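PspGI restriction endonuclease (Pyrococcus sp. GI-H, PDB 3BM3) binds DNA and probably cuts it at a specific site as a type II restriction endonuclease, here captured in complex with its substrate DNA. Local coordinates at residues Glu76-Ser80 with Ala81-Arg85; Arg118-His121 with Asp122-Ile125; Ile141-Val144 with Arg145-Leu148; Lys242-Arg245 with Phe246-Phe250; Ile249-Asp252 with Ile253-Leu257. The protein carries 2 engineered substitutions. One frame throughout, in Å; residues are numbered along the deposited sequence.

All five contacts are local, yet four of them gather in one part of the fold. Interactions 2 and 3 have centres about 8 Å apart and are joined by E120 OE1, 2.8 Å from V144 N, in a probable hydrogen bond. Interactions 4 and 5 share I249 and F250, and R244 NH2 meets D252 OD1 at 2.9 Å in a salt bridge. The two pairs meet in the interior, where I141 CD1 of interaction 3 lies 3.5 Å from I253 CD1 of interaction 5. Interaction 1 stands apart, its centre 39 to 49 Å from the other centres. Measured between nearest atoms, the bound DNA is closest to interactions 1 and 2, at about 6 and 7 Å.

Interaction 1. Residues Glu76-Ser80 with Ala81-Arg85; sequences EAYLS and AGYSR
Backbone bonds tie Y78 and its neighbours to the residues just beyond the end of helix 52-80. A81 N makes the last regular helical bond, to A77 O at 3.1 Å. Y83 N donates to Y78 O at 3.0 Å and G82 N to L79 O at 2.9 Å; these two bonds, with G82 at positive phi, form a Schellman motif that ends the helix and turns the chain toward helix 85-115.

An aromatic pair flanks this turn. The Y78 ring sends its CD2 edge onto one face of Y83, offset toward the rim, in a T-shaped stack with planes at 89° and centroids 5.1 Å apart. With CG anti to its backbone N (chi1 -166°), Y83 presents a face to that edge. The Y78 hydroxyl is bonded to K11 O, and L88 of the next helix touches both tyrosines.

L79 CD2 packs 3.4 Å from R85 CD, and L79 CD1 lies over one face of the R85 guanidinium, 3.5 Å from NH2. R85 also packs on R85 of the second subunit. The arginine thus meets L79 through its CD methylene and one guanidinium face, while its N-H groups, NE in a salt bridge with E89 among them, serve polar partners.

Interaction 2. Residues Arg118-His121 with Asp122-Ile125; sequences RYEH and DRVI
In the loop that carries the chain from helix 85-115 to strand 125-126, R123 folds back onto E120 and H121 around a turn at D122, which has positive phi. The guanidinium is gripped in two ways. At its edge, R123 NH1 donates to H121 O over 2.6 Å; the bond is bent, 133° at the hydrogen, but the oxygen lies in the guanidinium plane and the donor in the carbonyl plane. Over one face, displaced toward the rim, lies E120 CD, the two groups stacked with planes 21° apart. Because E120 OE2 stands out of the guanidinium plane, its 3.6 Å approach to R123 NH2 is a salt bridge of charges alone. The bend at chi2 (-49°) brings the arginine over the glutamate. E120 OE1 accepts from V144 N, at the start of helix 144-149.

Two waters bridge the turn: one donates to E120 O and accepts from R123 N; the other accepts from H121 N and R123 NH1.

H121 NE2 is bonded to E105 of helix 85-115, and D122 OD1 forms a salt bridge with K136. E120 pairs through its backbone with I140 of strand 139-141, and R123 packs on I140 and V144, between strand and helix.

Interaction 3. Residues Ile141-Val144 with Arg145-Leu148; sequences IPSV and RTFL. Engineered in segment 145-148: T146 (natural residue Ala).
S143 OG reaches the backbone of T146, accepting from T146 N at 3.0 Å with an N-H...O angle of 160°. The serine manages this by turning its hydroxyl into the space between its own N and carbonyl carbon (chi1 65°), from where OG faces the start of the helix. T146, an engineered residue that replaces the natural alanine, holds OG1 beside its own backbone N (chi1 -65°) and within hydrogen-bonding distance, 3.0 Å, of the same S143 OG. Its methyl is directed elsewhere: CG2, anti to N, lies 3.7 Å from P142 CD, and the two side chains cross at about a right angle. P142 follows a cis peptide bond.

S143 is thus the N-cap of helix 144-149, the short helix that follows strand 139-141 at the margin of the central mixed sheet. The first regular turn begins with F147 N bonded to S143 O at 3.1 Å, followed by a nearly straight bond from L148 N to V144 O at 2.9 Å.

L148 CG also rests 3.3 Å from V144 O, and its CD1 comes within 4.3 Å of V144 CG2 in a loose apolar touch. F147 directs its ring inward instead, edge-to-face with F181 and against I125 and L156.

Interaction 4. Residues Lys242-Arg245 with Phe246-Phe250; sequences KIRR and FSDIF
R244 and D248 face each other across the turn that joins strand 243-245, the last strand of the central mixed sheet, to the C-terminal helix; such a sheet flanked by helices is consistent with the PD-(D/E)XK nuclease clan. The carboxylate meets the arginine from above: D248 OD2 lies 3.2 Å over the centre of the R244 guanidinium. OD2 sits above the plane in which the N-H groups lie, so the salt bridge to NH1, 3.4 Å away, is electrostatic rather than hydrogen-bonded. The carboxylate plane is inclined by 39° to the guanidinium. R244 offers its face because the chain bends at both chi2 and chi3 (-78° each).

One shell out, the turn itself places D248. D248 N donates to R245 O at 2.8 Å, approaching from above the carbonyl plane rather than along a lone pair, and D248 CB packs 3.2 Å from the same oxygen. R244 NH2 has a second acidic partner, D252 OD1, one helical turn further on. R245 extends the other way, to a salt bridge with D220 of helix 216-227, and S247 OG is bonded to D216. F246 sits edge-to-face with F192.

A bound water joins both sides of the turn: it donates to D248 OD2 at 2.5 Å, accepts from R245 N at 3.2 Å and, weakly, from R245 NH1.

Interaction 5. Residues Ile249-Asp252 with Ile253-Leu257; sequences IFDD and IIQFL
I249 opens the run by giving its carbonyl oxygen to I253 N at 2.8 Å, and its CG1 lies 4.0 Å from I253 CD1, the two side chains slanting across each other. I253 CG1 also sits against I249 O. Both isoleucines face the sheet, touching I157 of strand 155-160 and W188 of strand 186-191.

F250 follows, its carbonyl oxygen taking I254 N at 3.0 Å. Its ring, covered on one face by CG2 of the preceding I249, is directed at F108 and F115 of helix 85-115.

These bonds belong to the amphipathic C-terminal helix 249-259, which packs one side on the central mixed sheet and helix 85-115 and turns D251 and Q255 to solvent. D251 reaches one turn ahead twice. Its carbonyl oxygen accepts from Q255 N at 2.8 Å, and its OD1 accepts from Q255 NE2 at 3.2 Å, almost straight at 175°. NE2 approaches OD1 on the syn side, somewhat out of the carboxylate plane; OD1 lies in the amide plane, although carboxylate and amide are turned 58° against each other. Q255 bends at chi2 (-60°) to bring NE2 back toward the aspartate.

D252 closes the walk with its carbonyl oxygen bonded to F256 N at 2.9 Å. D252 OD2 is held by the hydroxyl of Y213 and by R211 in a salt bridge, while the F256 ring stacks with H260.

Interaction 1. Residues Glu76-Ser80 with Ala81-Arg85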
# COMPACT_ATOMS: atom_id res chain seq x y z
N GLU C 76 -9.81 -27.28 9.02
CA GLU C 76 -10.18 -28.45 9.81
C GLU C 76 -9.04 -29.46 9.90
O GLU C 76 -8.77 -30.03 10.97
CB GLU C 76 -11.47 -29.07 9.27
CG GLU C 76 -12.66 -28.14 9.46
CD GLU C 76 -13.97 -28.69 8.92
OE1 GLU C 76 -13.98 -29.78 8.28
OE2 GLU C 76 -15.00 -28.01 9.12
N ALA C 77 -8.33 -29.68 8.80
CA ALA C 77 -7.24 -30.64 8.78
C ALA C 77 -6.12 -30.20 9.68
O ALA C 77 -5.57 -31.02 10.44
CB ALA C 77 -6.73 -30.85 7.34
N TYR C 78 -5.76 -28.91 9.61
CA TYR C 78 -4.66 -28.38 10.42
C TYR C 78 -5.04 -28.29 11.90
O TYR C 78 -4.20 -28.53 12.75
CB TYR C 78 -4.14 -27.05 9.88
CG TYR C 78 -3.20 -27.30 8.74
CD1 TYR C 78 -3.69 -27.62 7.48
CD2 TYR C 78 -1.82 -27.25 8.92
CE1 TYR C 78 -2.83 -27.87 6.42
CE2 TYR C 78 -0.94 -27.48 7.85
CZ TYR C 78 -1.46 -27.80 6.61
OH TYR C 78 -0.62 -28.06 5.54
N LEU C 79 -6.29 -28.00 12.20
CA LEU C 79 -6.71 -27.97 13.61
C LEU C 79 -6.65 -29.39 14.16
O LEU C 79 -6.21 -29.59 15.31
CB LEU C 79 -8.12 -27.41 13.76
CG LEU C 79 -8.27 -25.93 13.38
CD1 LEU C 79 -9.68 -25.44 13.79
CD2 LEU C 79 -7.19 -25.07 13.92
N SER C 80 -7.06 -30.36 13.36
CA SER C 80 -6.96 -31.77 13.81
C SER C 80 -5.53 -32.19 14.12
O SER C 80 -5.27 -33.02 15.00
CB SER C 80 -7.54 -32.71 12.76
OG SER C 80 -8.95 -32.57 12.71
N ALA C 81 -4.59 -31.62 13.35
CA ALA C 81 -3.15 -31.80 13.53
C ALA C 81 -2.54 -30.97 14.66
O ALA C 81 -1.32 -31.07 14.92
CB ALA C 81 -2.43 -31.48 12.24
N GLY C 82 -3.31 -30.11 15.32
CA GLY C 82 -2.77 -29.30 16.41
C GLY C 82 -1.93 -28.11 15.98
O GLY C 82 -1.21 -27.50 16.79
N TYR C 83 -2.09 -27.69 14.73
CA TYR C 83 -1.35 -26.56 14.19
C TYR C 83 -1.71 -25.23 14.86
O TYR C 83 -2.86 -25.01 15.19
CB TYR C 83 -1.62 -26.49 12.71
CG TYR C 83 -0.70 -25.61 11.94
CD1 TYR C 83 0.43 -26.14 11.34
CD2 TYR C 83 -1.00 -24.29 11.71
CE1 TYR C 83 1.25 -25.35 10.58
CE2 TYR C 83 -0.18 -23.49 10.99
CZ TYR C 83 0.94 -24.03 10.41
OH TYR C 83 1.78 -23.27 9.65
N SER C 84 -0.74 -24.34 15.01
CA SER C 84 -0.96 -23.03 15.65
C SER C 84 -2.11 -22.32 14.97
O SER C 84 -2.03 -22.00 13.78
CB SER C 84 0.26 -22.14 15.52
OG SER C 84 -0.08 -20.79 15.83
N ARG C 85 -3.17 -22.07 15.72
CA ARG C 85 -4.34 -21.39 15.15
C ARG C 85 -4.04 -19.98 14.70
O ARG C 85 -4.54 -19.54 13.67
CB ARG C 85 -5.47 -21.34 16.17
CG ARG C 85 -6.77 -20.81 15.60
CD ARG C 85 -7.32 -21.72 14.54
NE ARG C 85 -8.54 -21.25 13.92
CZ ARG C 85 -9.79 -21.54 14.27
NH1 ARG C 85 -10.77 -21.02 13.58
NH2 ARG C 85 -10.07 -22.32 15.31

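Interaction 2. Residues Arg118-His121 with Asp122-Ile125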
# COMPACT_ATOMS: atom_id res chain seq x y z
N ARG C 118 -5.62 -7.76 -26.78
CA ARG C 118 -4.33 -8.34 -26.48
C ARG C 118 -3.71 -7.59 -25.34
O ARG C 118 -3.85 -6.38 -25.23
CB ARG C 118 -3.41 -8.30 -27.69
CG ARG C 118 -3.85 -9.29 -28.77
CD ARG C 118 -2.97 -9.17 -29.98
NE ARG C 118 -3.34 -10.12 -31.04
CZ ARG C 118 -4.37 -9.99 -31.87
NH1 ARG C 118 -5.18 -8.93 -31.79
NH2 ARG C 118 -4.58 -10.93 -32.79
N TYR C 119 -3.03 -8.33 -24.50
CA TYR C 119 -2.43 -7.77 -23.32
C TYR C 119 -1.22 -8.61 -22.94
O TYR C 119 -1.04 -9.73 -23.40
CB TYR C 119 -3.41 -7.74 -22.14
CG TYR C 119 -3.73 -9.13 -21.66
CD1 TYR C 119 -2.95 -9.74 -20.70
CD2 TYR C 119 -4.76 -9.86 -22.24
CE1 TYR C 119 -3.19 -11.04 -20.29
CE2 TYR C 119 -5.02 -11.16 -21.84
CZ TYR C 119 -4.22 -11.74 -20.87
OH TYR C 119 -4.47 -13.04 -20.47
N GLU C 120 -0.41 -8.02 -22.08
CA GLU C 120 0.57 -8.76 -21.34
C GLU C 120 0.44 -8.39 -19.88
O GLU C 120 0.18 -7.26 -19.52
CB GLU C 120 1.97 -8.49 -21.86
CG GLU C 120 2.18 -9.13 -23.20
CD GLU C 120 3.52 -8.86 -23.79
OE1 GLU C 120 4.19 -7.89 -23.40
OE2 GLU C 120 3.88 -9.64 -24.66
N HIS C 121 0.67 -9.40 -19.05
CA HIS C 121 0.65 -9.26 -17.62
C HIS C 121 2.01 -9.76 -17.14
O HIS C 121 2.68 -10.51 -17.84
CB HIS C 121 -0.48 -10.13 -17.05
CG HIS C 121 -0.54 -10.15 -15.56
ND1 HIS C 121 -0.15 -11.25 -14.82
CD2 HIS C 121 -0.98 -9.23 -14.67
CE1 HIS C 121 -0.32 -10.99 -13.54
NE2 HIS C 121 -0.83 -9.78 -13.42
N ASP C 122 2.43 -9.32 -15.98
CA ASP C 122 3.70 -9.73 -15.42
C ASP C 122 4.90 -9.19 -16.18
O ASP C 122 6.01 -9.74 -16.08
CB ASP C 122 3.78 -11.28 -15.35
CG ASP C 122 4.25 -11.78 -14.01
OD1 ASP C 122 4.25 -11.00 -13.02
OD2 ASP C 122 4.62 -12.99 -13.94
N ARG C 123 4.73 -8.10 -16.95
CA ARG C 123 5.87 -7.56 -17.65
C ARG C 123 6.45 -6.41 -16.83
O ARG C 123 5.71 -5.60 -16.29
CB ARG C 123 5.49 -7.15 -19.07
CG ARG C 123 4.96 -8.32 -19.89
CD ARG C 123 5.87 -9.55 -19.80
NE ARG C 123 5.61 -10.45 -20.94
CZ ARG C 123 4.62 -11.33 -21.03
NH1 ARG C 123 3.76 -11.50 -20.04
NH2 ARG C 123 4.49 -12.07 -22.12
N VAL C 124 7.76 -6.39 -16.71
CA VAL C 124 8.47 -5.35 -16.03
C VAL C 124 8.98 -4.37 -17.06
O VAL C 124 9.64 -4.74 -18.07
CB VAL C 124 9.62 -5.95 -15.22
CG1 VAL C 124 10.37 -4.85 -14.46
CG2 VAL C 124 9.05 -7.01 -14.28
N ILE C 125 8.64 -3.09 -16.84
CA ILE C 125 9.12 -2.02 -17.67
C ILE C 125 10.40 -1.53 -17.01
O ILE C 125 10.36 -0.91 -15.96
CB ILE C 125 8.10 -0.88 -17.79
CG1 ILE C 125 6.80 -1.42 -18.39
CG2 ILE C 125 8.70 0.26 -18.62
CD1 ILE C 125 5.70 -0.37 -18.45
O HOH W 1 2.50 -6.46 -17.99
O HOH W 2 0.85 -11.92 -20.58

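Interaction 3. Residues Ile141-Val144 with Arg145-Leu148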
# COMPACT_ATOMS: atom_id res chain seq x y z
N ILE C 141 -1.27 -2.96 -22.59
CA ILE C 141 -2.07 -3.24 -23.77
C ILE C 141 -1.46 -2.53 -24.96
O ILE C 141 -1.31 -1.32 -24.94
CB ILE C 141 -3.51 -2.80 -23.52
CG1 ILE C 141 -4.06 -3.66 -22.36
CG2 ILE C 141 -4.30 -2.96 -24.82
CD1 ILE C 141 -5.42 -3.38 -21.97
N PRO C 142 -1.09 -3.28 -26.01
CA PRO C 142 -1.24 -4.74 -26.18
C PRO C 142 -0.07 -5.57 -25.68
O PRO C 142 -0.22 -6.79 -25.45
CB PRO C 142 -1.36 -4.88 -27.68
CG PRO C 142 -0.47 -3.80 -28.21
CD PRO C 142 -0.56 -2.66 -27.24
N SER C 143 1.09 -4.94 -25.52
CA SER C 143 2.29 -5.65 -25.15
C SER C 143 3.33 -4.67 -24.71
O SER C 143 3.31 -3.50 -25.09
CB SER C 143 2.87 -6.40 -26.35
OG SER C 143 3.29 -5.48 -27.36
N VAL C 144 4.28 -5.17 -23.93
CA VAL C 144 5.41 -4.34 -23.54
C VAL C 144 6.25 -3.93 -24.76
O VAL C 144 6.74 -2.80 -24.81
CB VAL C 144 6.25 -4.99 -22.41
CG1 VAL C 144 7.15 -6.05 -22.94
CG2 VAL C 144 7.02 -3.92 -21.65
N ARG C 145 6.39 -4.80 -25.75
CA ARG C 145 7.17 -4.38 -26.93
C ARG C 145 6.55 -3.17 -27.60
O ARG C 145 7.24 -2.22 -27.94
CB ARG C 145 7.41 -5.52 -27.92
CG ARG C 145 8.51 -6.43 -27.41
CD ARG C 145 9.30 -7.16 -28.45
NE ARG C 145 8.47 -7.78 -29.46
CZ ARG C 145 8.80 -8.88 -30.14
NH1 ARG C 145 9.94 -9.50 -29.90
NH2 ARG C 145 7.97 -9.35 -31.04
N THR C 146 5.24 -3.19 -27.73
CA THR C 146 4.52 -2.07 -28.31
C THR C 146 4.65 -0.79 -27.51
O THR C 146 4.86 0.28 -28.06
CB THR C 146 3.06 -2.43 -28.56
OG1 THR C 146 3.04 -3.45 -29.56
CG2 THR C 146 2.28 -1.23 -29.07
N PHE C 147 4.55 -0.92 -26.19
CA PHE C 147 4.80 0.20 -25.31
C PHE C 147 6.19 0.81 -25.51
O PHE C 147 6.32 2.01 -25.67
CB PHE C 147 4.65 -0.18 -23.85
CG PHE C 147 5.02 0.92 -22.92
CD1 PHE C 147 4.15 1.98 -22.69
CD2 PHE C 147 6.27 0.96 -22.33
CE1 PHE C 147 4.49 3.02 -21.84
CE2 PHE C 147 6.62 2.02 -21.49
CZ PHE C 147 5.73 3.05 -21.27
N LEU C 148 7.21 -0.03 -25.48
CA LEU C 148 8.58 0.44 -25.60
C LEU C 148 8.81 1.01 -26.99
O LEU C 148 9.51 2.00 -27.13
CB LEU C 148 9.57 -0.66 -25.33
CG LEU C 148 9.55 -1.21 -23.92
CD1 LEU C 148 10.42 -2.44 -23.86
CD2 LEU C 148 10.00 -0.14 -22.96

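Interaction 4. Residues Lys242-Arg245 with Phe246-Phe250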
# COMPACT_ATOMS: atom_id res chain seq x y z
N LYS C 242 -12.83 11.87 -17.21
CA LYS C 242 -11.73 10.93 -17.03
C LYS C 242 -12.06 9.87 -15.98
O LYS C 242 -11.23 9.02 -15.73
CB LYS C 242 -10.48 11.70 -16.63
CG LYS C 242 -9.97 12.62 -17.77
CD LYS C 242 -8.96 13.70 -17.31
CE LYS C 242 -8.70 14.75 -18.44
NZ LYS C 242 -9.79 15.78 -18.68
N ILE C 243 -13.23 9.93 -15.37
CA ILE C 243 -13.63 8.93 -14.38
C ILE C 243 -14.67 8.09 -15.07
O ILE C 243 -15.60 8.62 -15.63
CB ILE C 243 -14.23 9.59 -13.11
CG1 ILE C 243 -13.16 10.41 -12.40
CG2 ILE C 243 -14.82 8.56 -12.19
CD1 ILE C 243 -13.76 11.40 -11.36
N ARG C 244 -14.51 6.78 -15.01
CA ARG C 244 -15.31 5.87 -15.81
C ARG C 244 -15.73 4.69 -14.96
O ARG C 244 -15.07 4.32 -14.01
CB ARG C 244 -14.52 5.34 -17.00
CG ARG C 244 -13.85 6.35 -17.89
CD ARG C 244 -14.82 6.96 -18.79
NE ARG C 244 -15.13 6.05 -19.90
CZ ARG C 244 -16.24 6.13 -20.63
NH1 ARG C 244 -17.17 7.03 -20.32
NH2 ARG C 244 -16.43 5.30 -21.62
N ARG C 245 -16.83 4.07 -15.37
CA ARG C 245 -17.19 2.80 -14.79
C ARG C 245 -16.22 1.73 -15.26
O ARG C 245 -15.79 1.71 -16.41
CB ARG C 245 -18.61 2.43 -15.23
CG ARG C 245 -19.66 3.32 -14.73
CD ARG C 245 -20.99 2.86 -15.32
NE ARG C 245 -22.15 3.53 -14.70
CZ ARG C 245 -22.65 4.70 -15.10
NH1 ARG C 245 -22.11 5.37 -16.12
NH2 ARG C 245 -23.71 5.22 -14.48
N PHE C 246 -15.96 0.77 -14.38
CA PHE C 246 -15.20 -0.41 -14.74
C PHE C 246 -15.68 -1.03 -16.04
O PHE C 246 -14.90 -1.40 -16.91
CB PHE C 246 -15.32 -1.43 -13.61
CG PHE C 246 -14.67 -2.74 -13.92
CD1 PHE C 246 -13.33 -2.93 -13.71
CD2 PHE C 246 -15.40 -3.78 -14.47
CE1 PHE C 246 -12.74 -4.15 -13.97
CE2 PHE C 246 -14.80 -5.00 -14.76
CZ PHE C 246 -13.47 -5.17 -14.50
N SER C 247 -16.99 -1.12 -16.20
CA SER C 247 -17.50 -1.76 -17.39
C SER C 247 -17.06 -1.10 -18.66
O SER C 247 -17.06 -1.73 -19.73
CB SER C 247 -19.02 -1.82 -17.31
OG SER C 247 -19.38 -2.79 -16.37
N ASP C 248 -16.74 0.19 -18.58
CA ASP C 248 -16.41 0.97 -19.75
C ASP C 248 -15.01 0.71 -20.25
O ASP C 248 -14.66 1.10 -21.38
CB ASP C 248 -16.45 2.46 -19.45
CG ASP C 248 -17.82 2.98 -19.16
OD1 ASP C 248 -18.78 2.26 -19.36
OD2 ASP C 248 -17.90 4.13 -18.71
N ILE C 249 -14.17 0.09 -19.43
CA ILE C 249 -12.76 0.06 -19.79
C ILE C 249 -12.53 -0.77 -21.06
O ILE C 249 -11.64 -0.50 -21.82
CB ILE C 249 -11.88 -0.42 -18.64
CG1 ILE C 249 -10.41 -0.08 -18.93
CG2 ILE C 249 -12.10 -1.93 -18.35
CD1 ILE C 249 -9.47 -0.26 -17.75
N PHE C 250 -13.35 -1.76 -21.29
CA PHE C 250 -13.13 -2.68 -22.40
C PHE C 250 -13.34 -2.02 -23.74
O PHE C 250 -12.45 -2.06 -24.61
CB PHE C 250 -13.97 -3.92 -22.17
CG PHE C 250 -13.63 -4.55 -20.86
CD1 PHE C 250 -12.44 -5.23 -20.72
CD2 PHE C 250 -14.39 -4.32 -19.73
CE1 PHE C 250 -12.08 -5.73 -19.51
CE2 PHE C 250 -14.03 -4.82 -18.52
CZ PHE C 250 -12.87 -5.53 -18.40
O HOH W 3 -18.95 5.69 -17.11

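Interaction 5. Residues Ile249-Asp252 with Ile253-Leu257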
# COMPACT_ATOMS: atom_id res chain seq x y z
N ILE C 249 -14.17 0.09 -19.43
CA ILE C 249 -12.76 0.06 -19.79
C ILE C 249 -12.53 -0.77 -21.06
O ILE C 249 -11.64 -0.50 -21.82
CB ILE C 249 -11.88 -0.42 -18.64
CG1 ILE C 249 -10.41 -0.08 -18.93
CG2 ILE C 249 -12.10 -1.93 -18.35
CD1 ILE C 249 -9.47 -0.26 -17.75
N PHE C 250 -13.35 -1.76 -21.29
CA PHE C 250 -13.13 -2.68 -22.40
C PHE C 250 -13.34 -2.02 -23.74
O PHE C 250 -12.45 -2.06 -24.61
CB PHE C 250 -13.97 -3.92 -22.17
CG PHE C 250 -13.63 -4.55 -20.86
CD1 PHE C 250 -12.44 -5.23 -20.72
CD2 PHE C 250 -14.39 -4.32 -19.73
CE1 PHE C 250 -12.08 -5.73 -19.51
CE2 PHE C 250 -14.03 -4.82 -18.52
CZ PHE C 250 -12.87 -5.53 -18.40
N ASP C 251 -14.45 -1.31 -23.88
CA ASP C 251 -14.68 -0.56 -25.09
C ASP C 251 -13.69 0.61 -25.18
O ASP C 251 -13.23 0.95 -26.25
CB ASP C 251 -16.11 -0.06 -25.14
CG ASP C 251 -16.42 0.65 -26.42
OD1 ASP C 251 -16.19 0.02 -27.46
OD2 ASP C 251 -16.81 1.85 -26.37
N ASP C 252 -13.33 1.21 -24.04
CA ASP C 252 -12.35 2.30 -24.05
C ASP C 252 -11.02 1.81 -24.61
O ASP C 252 -10.35 2.51 -25.37
CB ASP C 252 -12.14 2.83 -22.64
CG ASP C 252 -13.28 3.68 -22.13
OD1 ASP C 252 -14.26 3.93 -22.87
OD2 ASP C 252 -13.18 4.13 -20.96
N ILE C 253 -10.63 0.60 -24.24
CA ILE C 253 -9.40 0.03 -24.75
C ILE C 253 -9.54 -0.20 -26.26
O ILE C 253 -8.67 0.15 -27.05
CB ILE C 253 -9.07 -1.30 -24.08
CG1 ILE C 253 -8.67 -1.08 -22.63
CG2 ILE C 253 -7.94 -2.00 -24.82
CD1 ILE C 253 -8.77 -2.37 -21.79
N ILE C 254 -10.66 -0.79 -26.64
CA ILE C 254 -10.96 -1.05 -28.07
C ILE C 254 -10.85 0.27 -28.86
O ILE C 254 -10.23 0.32 -29.92
CB ILE C 254 -12.35 -1.67 -28.25
CG1 ILE C 254 -12.31 -3.16 -27.83
CG2 ILE C 254 -12.79 -1.56 -29.72
CD1 ILE C 254 -13.65 -3.78 -27.56
N GLN C 255 -11.46 1.32 -28.35
CA GLN C 255 -11.46 2.61 -29.06
C GLN C 255 -10.07 3.23 -29.10
O GLN C 255 -9.66 3.84 -30.09
CB GLN C 255 -12.43 3.58 -28.43
CG GLN C 255 -13.88 3.09 -28.43
CD GLN C 255 -14.42 2.84 -29.81
OE1 GLN C 255 -14.10 3.57 -30.74
NE2 GLN C 255 -15.27 1.83 -29.96
N PHE C 256 -9.36 3.09 -28.00
CA PHE C 256 -7.99 3.53 -27.96
C PHE C 256 -7.17 2.80 -29.01
O PHE C 256 -6.46 3.42 -29.77
CB PHE C 256 -7.38 3.28 -26.59
CG PHE C 256 -5.93 3.59 -26.53
CD1 PHE C 256 -5.49 4.85 -26.13
CD2 PHE C 256 -5.00 2.62 -26.87
CE1 PHE C 256 -4.13 5.12 -26.09
CE2 PHE C 256 -3.67 2.88 -26.86
CZ PHE C 256 -3.22 4.14 -26.47
N LEU C 257 -7.27 1.48 -29.07
CA LEU C 257 -6.44 0.69 -30.00
C LEU C 257 -6.83 0.98 -31.45
O LEU C 257 -5.96 1.05 -32.30
CB LEU C 257 -6.55 -0.80 -29.71
CG LEU C 257 -5.92 -1.24 -28.37
CD1 LEU C 257 -6.28 -2.68 -28.11
CD2 LEU C 257 -4.41 -1.00 -28.35